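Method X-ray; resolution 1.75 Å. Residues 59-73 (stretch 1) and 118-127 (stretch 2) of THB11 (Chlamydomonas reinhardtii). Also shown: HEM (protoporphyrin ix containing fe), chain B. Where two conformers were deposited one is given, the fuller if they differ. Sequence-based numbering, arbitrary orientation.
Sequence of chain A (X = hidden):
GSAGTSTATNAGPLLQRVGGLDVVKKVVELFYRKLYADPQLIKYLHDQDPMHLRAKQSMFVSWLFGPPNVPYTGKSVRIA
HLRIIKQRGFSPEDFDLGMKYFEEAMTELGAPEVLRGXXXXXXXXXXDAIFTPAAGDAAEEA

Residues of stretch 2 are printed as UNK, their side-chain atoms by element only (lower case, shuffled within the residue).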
# COMPACT_ATOMS: atom_id res chain seq x y z
N MET A 59 -8.55 -5.93 0.52
CA MET A 59 -9.58 -5.31 -0.31
C MET A 59 -9.00 -4.18 -1.15
O MET A 59 -9.33 -4.02 -2.33
CB MET A 59 -10.73 -4.81 0.55
CG MET A 59 -11.78 -4.05 -0.24
SD MET A 59 -13.15 -3.46 0.76
CE MET A 59 -13.78 -5.02 1.39
N PHE A 60 -8.13 -3.37 -0.54
CA PHE A 60 -7.47 -2.29 -1.26
C PHE A 60 -6.60 -2.82 -2.39
O PHE A 60 -6.60 -2.27 -3.50
CB PHE A 60 -6.65 -1.44 -0.29
CG PHE A 60 -5.96 -0.27 -0.94
CD1 PHE A 60 -6.64 0.91 -1.17
CD2 PHE A 60 -4.64 -0.37 -1.33
CE1 PHE A 60 -6.02 1.97 -1.78
CE2 PHE A 60 -4.02 0.69 -1.95
CZ PHE A 60 -4.71 1.86 -2.17
N VAL A 61 -5.82 -3.87 -2.13
CA VAL A 61 -4.95 -4.41 -3.17
C VAL A 61 -5.77 -5.00 -4.30
O VAL A 61 -5.41 -4.87 -5.48
CB VAL A 61 -3.99 -5.45 -2.57
CG1 VAL A 61 -3.20 -6.15 -3.68
CG2 VAL A 61 -3.05 -4.79 -1.60
N SER A 62 -6.88 -5.66 -3.97
CA SER A 62 -7.77 -6.20 -4.99
C SER A 62 -8.32 -5.10 -5.89
O SER A 62 -8.39 -5.26 -7.11
CB SER A 62 -8.91 -6.97 -4.33
OG SER A 62 -9.78 -7.54 -5.29
N TRP A 63 -8.72 -3.97 -5.29
CA TRP A 63 -9.14 -2.82 -6.08
C TRP A 63 -7.99 -2.27 -6.91
O TRP A 63 -8.16 -1.93 -8.09
CB TRP A 63 -9.68 -1.72 -5.15
CG TRP A 63 -9.76 -0.36 -5.81
CD1 TRP A 63 -10.78 0.12 -6.57
CD2 TRP A 63 -8.78 0.69 -5.76
NE1 TRP A 63 -10.50 1.39 -7.00
CE2 TRP A 63 -9.28 1.77 -6.51
CE3 TRP A 63 -7.52 0.82 -5.14
CZ2 TRP A 63 -8.58 2.96 -6.68
CZ3 TRP A 63 -6.82 2.01 -5.30
CH2 TRP A 63 -7.35 3.07 -6.06
N LEU A 64 -6.80 -2.20 -6.31
CA LEU A 64 -5.67 -1.54 -6.95
C LEU A 64 -5.30 -2.21 -8.27
O LEU A 64 -5.01 -1.52 -9.26
CB LEU A 64 -4.48 -1.54 -6.00
CG LEU A 64 -3.18 -0.92 -6.51
CD1 LEU A 64 -3.32 0.57 -6.67
CD2 LEU A 64 -2.07 -1.26 -5.55
N PHE A 65 -5.26 -3.54 -8.30
CA PHE A 65 -4.95 -4.26 -9.53
C PHE A 65 -6.19 -4.63 -10.32
O PHE A 65 -6.10 -5.38 -11.29
CB PHE A 65 -4.11 -5.50 -9.20
CG PHE A 65 -2.72 -5.18 -8.75
CD1 PHE A 65 -1.72 -4.93 -9.67
CD2 PHE A 65 -2.41 -5.11 -7.40
CE1 PHE A 65 -0.43 -4.63 -9.25
CE2 PHE A 65 -1.13 -4.81 -6.98
CZ PHE A 65 -0.15 -4.57 -7.90
N GLY A 66 -7.35 -4.10 -9.94
CA GLY A 66 -8.58 -4.40 -10.61
C GLY A 66 -8.85 -3.46 -11.77
O GLY A 66 -7.98 -2.73 -12.23
N PRO A 67 -10.09 -3.48 -12.26
CA PRO A 67 -10.48 -2.61 -13.37
C PRO A 67 -10.12 -1.16 -13.09
O PRO A 67 -10.14 -0.71 -11.93
CB PRO A 67 -12.00 -2.80 -13.45
CG PRO A 67 -12.21 -4.19 -12.94
CD PRO A 67 -11.18 -4.40 -11.86
N PRO A 68 -9.81 -0.39 -14.13
CA PRO A 68 -9.48 1.03 -13.94
C PRO A 68 -10.71 1.86 -13.63
O PRO A 68 -11.85 1.46 -13.86
CB PRO A 68 -8.88 1.43 -15.29
CG PRO A 68 -9.64 0.60 -16.26
CD PRO A 68 -9.82 -0.74 -15.57
N ASN A 69 -10.46 3.06 -13.09
CA ASN A 69 -11.44 4.12 -12.91
C ASN A 69 -12.40 3.90 -11.75
O ASN A 69 -12.82 4.86 -11.10
CB ASN A 69 -12.25 4.33 -14.20
CG ASN A 69 -11.38 4.64 -15.39
OD1 ASN A 69 -11.53 4.08 -16.47
ND2 ASN A 69 -10.43 5.54 -15.19
N VAL A 70 -12.78 2.65 -11.50
CA VAL A 70 -13.64 2.32 -10.37
C VAL A 70 -13.09 2.97 -9.11
O VAL A 70 -11.92 2.73 -8.76
CB VAL A 70 -13.76 0.80 -10.18
CG1 VAL A 70 -14.59 0.49 -8.96
CG2 VAL A 70 -14.36 0.15 -11.41
N PRO A 71 -13.87 3.77 -8.39
CA PRO A 71 -13.37 4.35 -7.14
C PRO A 71 -13.36 3.35 -6.00
O PRO A 71 -14.21 2.46 -5.91
CB PRO A 71 -14.35 5.50 -6.87
CG PRO A 71 -15.60 5.10 -7.55
CD PRO A 71 -15.19 4.31 -8.76
N TYR A 72 -12.39 3.51 -5.11
CA TYR A 72 -12.29 2.65 -3.94
C TYR A 72 -13.33 3.06 -2.91
O TYR A 72 -13.45 4.24 -2.57
CB TYR A 72 -10.89 2.71 -3.34
CG TYR A 72 -10.70 1.81 -2.14
CD1 TYR A 72 -10.77 0.43 -2.27
CD2 TYR A 72 -10.44 2.34 -0.89
CE1 TYR A 72 -10.59 -0.40 -1.18
CE2 TYR A 72 -10.26 1.52 0.21
CZ TYR A 72 -10.33 0.15 0.06
OH TYR A 72 -10.15 -0.66 1.15
N THR A 73 -14.09 2.08 -2.40
CA THR A 73 -15.14 2.35 -1.42
C THR A 73 -14.94 1.56 -0.13
O THR A 73 -15.90 1.35 0.62
CB THR A 73 -16.52 2.04 -2.01
OG1 THR A 73 -16.52 0.75 -2.63
CG2 THR A 73 -16.92 3.10 -3.03
N UNK A 118 1.56 3.24 -13.61
CA UNK A 118 0.10 3.17 -13.58
C UNK A 118 -0.41 2.80 -12.19
O UNK A 118 -1.32 3.45 -11.66
c UNK A 118 -0.37 2.15 -14.62
c UNK A 118 -1.87 1.94 -14.70
c UNK A 118 -2.22 0.85 -15.69
o UNK A 118 -3.36 0.34 -15.65
o UNK A 118 -1.34 0.49 -16.50
N UNK A 119 0.16 1.76 -11.59
CA UNK A 119 -0.24 1.34 -10.25
C UNK A 119 0.07 2.43 -9.22
O UNK A 119 -0.77 2.75 -8.37
c UNK A 119 0.46 0.02 -9.88
c UNK A 119 0.23 -0.35 -8.41
c UNK A 119 -0.01 -1.09 -10.79
N UNK A 120 1.27 3.01 -9.28
CA UNK A 120 1.61 4.01 -8.28
C UNK A 120 0.76 5.27 -8.42
O UNK A 120 0.48 5.94 -7.42
c UNK A 120 3.10 4.37 -8.35
c UNK A 120 3.68 3.35 -5.33
c UNK A 120 4.04 3.21 -8.06
s UNK A 120 3.55 2.17 -6.67
N UNK A 121 0.32 5.61 -9.64
CA UNK A 121 -0.56 6.77 -9.80
C UNK A 121 -1.92 6.52 -9.16
O UNK A 121 -2.54 7.45 -8.64
c UNK A 121 0.38 8.03 -11.81
c UNK A 121 -0.72 7.12 -11.28
c UNK A 121 0.95 6.87 -14.82
c UNK A 121 0.09 8.54 -13.22
n UNK A 121 2.20 7.28 -14.65
n UNK A 121 0.69 5.87 -15.65
n UNK A 121 -0.06 7.45 -14.17
N UNK A 122 -2.39 5.27 -9.17
CA UNK A 122 -3.65 4.95 -8.51
C UNK A 122 -3.52 5.04 -6.99
O UNK A 122 -4.49 5.36 -6.30
c UNK A 122 -5.15 3.50 -9.96
n UNK A 122 -9.35 1.38 -10.27
c UNK A 122 -5.78 2.12 -10.01
c UNK A 122 -4.09 3.55 -8.89
n UNK A 122 -7.53 -0.02 -10.53
c UNK A 122 -8.04 1.18 -10.27
n UNK A 122 -7.23 2.21 -10.03
N UNK A 123 -2.32 4.77 -6.47
CA UNK A 123 -2.09 4.75 -5.04
C UNK A 123 -1.80 6.14 -4.49
O UNK A 123 -2.06 6.40 -3.31
s UNK A 123 0.76 2.59 -2.94
c UNK A 123 0.39 1.10 -3.85
c UNK A 123 -0.93 3.82 -4.72
c UNK A 123 -0.71 3.57 -3.25
N UNK A 124 -1.26 7.02 -5.32
CA UNK A 124 -0.80 8.32 -4.83
C UNK A 124 -1.89 9.11 -4.11
O UNK A 124 -1.58 9.67 -3.04
c UNK A 124 0.77 11.26 -6.86
c UNK A 124 1.12 10.61 -4.47
c UNK A 124 0.16 10.58 -5.65
c UNK A 124 -0.24 9.14 -5.99
N UNK A 125 -3.12 9.19 -4.60
CA UNK A 125 -4.14 9.97 -3.87
C UNK A 125 -4.29 9.56 -2.41
O UNK A 125 -4.75 10.36 -1.59
c UNK A 125 -5.42 9.71 -4.68
c UNK A 125 -4.93 9.35 -6.05
c UNK A 125 -3.66 8.60 -5.83
N UNK A 126 -3.92 8.33 -2.06
CA UNK A 126 -4.18 7.85 -0.70
C UNK A 126 -3.15 8.36 0.29
O UNK A 126 -3.38 8.23 1.50
o UNK A 126 -9.31 5.44 -3.10
c UNK A 126 -5.72 5.84 -2.72
c UNK A 126 -8.08 5.64 -2.53
c UNK A 126 -4.29 6.33 -0.72
c UNK A 126 -6.77 6.06 -0.59
c UNK A 126 -6.94 5.63 -3.31
c UNK A 126 -5.61 6.02 -1.35
c UNK A 126 -7.99 5.85 -1.17
N UNK A 127 -2.08 9.00 -0.18
CA UNK A 127 -1.24 9.75 0.74
C UNK A 127 -2.00 10.94 1.31
O UNK A 127 -2.09 11.10 2.53
c UNK A 127 0.95 11.00 0.93
c UNK A 127 0.03 10.22 0.03
n UNK A 127 4.30 12.73 0.35
c UNK A 127 2.17 11.48 0.17
c UNK A 127 3.06 12.33 1.06
CHA HEM B . -4.08 -0.48 7.41
CHB HEM B . 0.38 0.85 8.88
CHC HEM B . 1.67 2.04 4.35
CHD HEM B . -2.94 1.16 2.93
C1A HEM B . -2.98 -0.26 8.22
C2A HEM B . -2.82 -0.58 9.63
C3A HEM B . -1.59 -0.20 10.00
C4A HEM B . -0.91 0.36 8.86
CMA HEM B . -0.96 -0.35 11.40
CAA HEM B . -3.84 -1.25 10.58
CBA HEM B . -5.17 -0.50 10.62
CGA HEM B . -6.19 -1.35 11.34
O1A HEM B . -7.23 -0.78 11.76
O2A HEM B . -5.97 -2.58 11.50
C1B HEM B . 1.13 1.23 7.78
C2B HEM B . 2.54 1.55 7.79
C3B HEM B . 2.91 1.89 6.55
C4B HEM B . 1.74 1.79 5.70
CMB HEM B . 3.46 1.53 9.03
CAB HEM B . 4.34 2.31 6.13
CBB HEM B . 4.59 2.91 4.97
C1C HEM B . 0.53 1.88 3.60
C2C HEM B . 0.47 2.06 2.17
C3C HEM B . -0.78 1.84 1.77
C4C HEM B . -1.59 1.47 2.92
CMC HEM B . 1.66 2.49 1.28
CAC HEM B . -1.23 1.95 0.31
CBC HEM B . -2.44 2.43 0.02
C1D HEM B . -3.61 0.56 3.99
C2D HEM B . -4.90 -0.11 3.92
C3D HEM B . -5.21 -0.55 5.15
C4D HEM B . -4.13 -0.20 6.05
CMD HEM B . -5.74 -0.26 2.64
CAD HEM B . -6.46 -1.34 5.56
CBD HEM B . -7.67 -0.47 5.86
CGD HEM B . -8.77 -1.48 6.07
O1D HEM B . -9.55 -1.72 5.11
O2D HEM B . -8.84 -2.05 7.18
NA HEM B . -1.79 0.31 7.79
NB HEM B . 0.67 1.38 6.48
NC HEM B . -0.75 1.50 4.03
ND HEM B . -3.18 0.48 5.30
FE HEM B . -1.30 0.89 5.88
O HOH W 1 -9.08 4.23 -9.60

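Position 118 has three carbons in a row, the third carrying two oxygens. The chain ends in a carboxylate that makes no contact with stretch 1 and is hydrogen-bonded elsewhere in the structure: Glu-118. Position 119 has three carbons, one bearing the other two, a beta-branched side chain aimed toward stretch 1 and packed on Leu-64 and Phe-65. It is Val-119; its CG1 lies 3.8 Å from Leu-64 CD2 and its CG2 3.9 Å from Phe-65 CE1.

Position 120 runs unbranched through two carbons, a sulfur and a carbon, and its CA-to-CB bond points away: Met-120. Position 121 has three carbons, a nitrogen, then a carbon with two more nitrogens. Its CA-to-CB bond also points away, and the side chain touches nothing on stretch 1: Arg-121.

Position 122 repeats those atoms but points toward stretch 1, its guanidinium entering the loop after the helix, among backbone carbonyls. This is Arg-122. Its NH2 donates to Pro-67 O at 2.8 Å, the best of its bonds here; weak bonds run from NH1 to Leu-64 O and Gly-66 O, each 3.2 Å, and from NH2 to Val-70 O at 3.3 Å. Its NE donates to water 1 at 2.8 Å. Pro-68 CA covers one guanidinium face and the Trp-63 indole the other, an off-centre cation-pi contact with CZ 4.3 Å from the five-membered ring centroid.

Position 123 has two carbons, a sulfur and a carbon, unbranched, reaching Phe-60 and Leu-64. It is Met-123, with CE 3.8 Å from Leu-64 CD2 and SD 3.9 Å from HEM CAC.

Position 124 has four carbons forked at the second, out of reach: Leu-124. At 125 three carbons close onto the backbone nitrogen, also without contact: Pro-125.

Position 126 has one carbon and a six-carbon ring bearing an oxygen, set against Phe-60, Trp-63 and Tyr-72: Tyr-126. The edge of Phe-60 meets its face, planes at 79°, and its OH lies 3.2 Å from Tyr-72 CB. Position 127 has four carbons in a row ending in nitrogen, extended and out of reach: Lys-127.

The contact joins a greasy helix-to-helix patch to one polar anchor. Leu-64 packs on both Val-119 and Met-123, its CD2 touching each, while Tyr-126 extends the packing through aromatic contacts. Arg-122 gathers carbonyls from the last helical residue, Leu-64, and from loop residues Gly-66, Pro-67 and Val-70. Trp-63 serves both parts: its NE1 donates to Val-70 O at 2.6 Å, sharing that carbonyl with Arg-122 and tying the loop back to the helix, while its indole covers the guanidinium and meets Tyr-126.

Stretch 2 118-127: EVMRRMLPYK
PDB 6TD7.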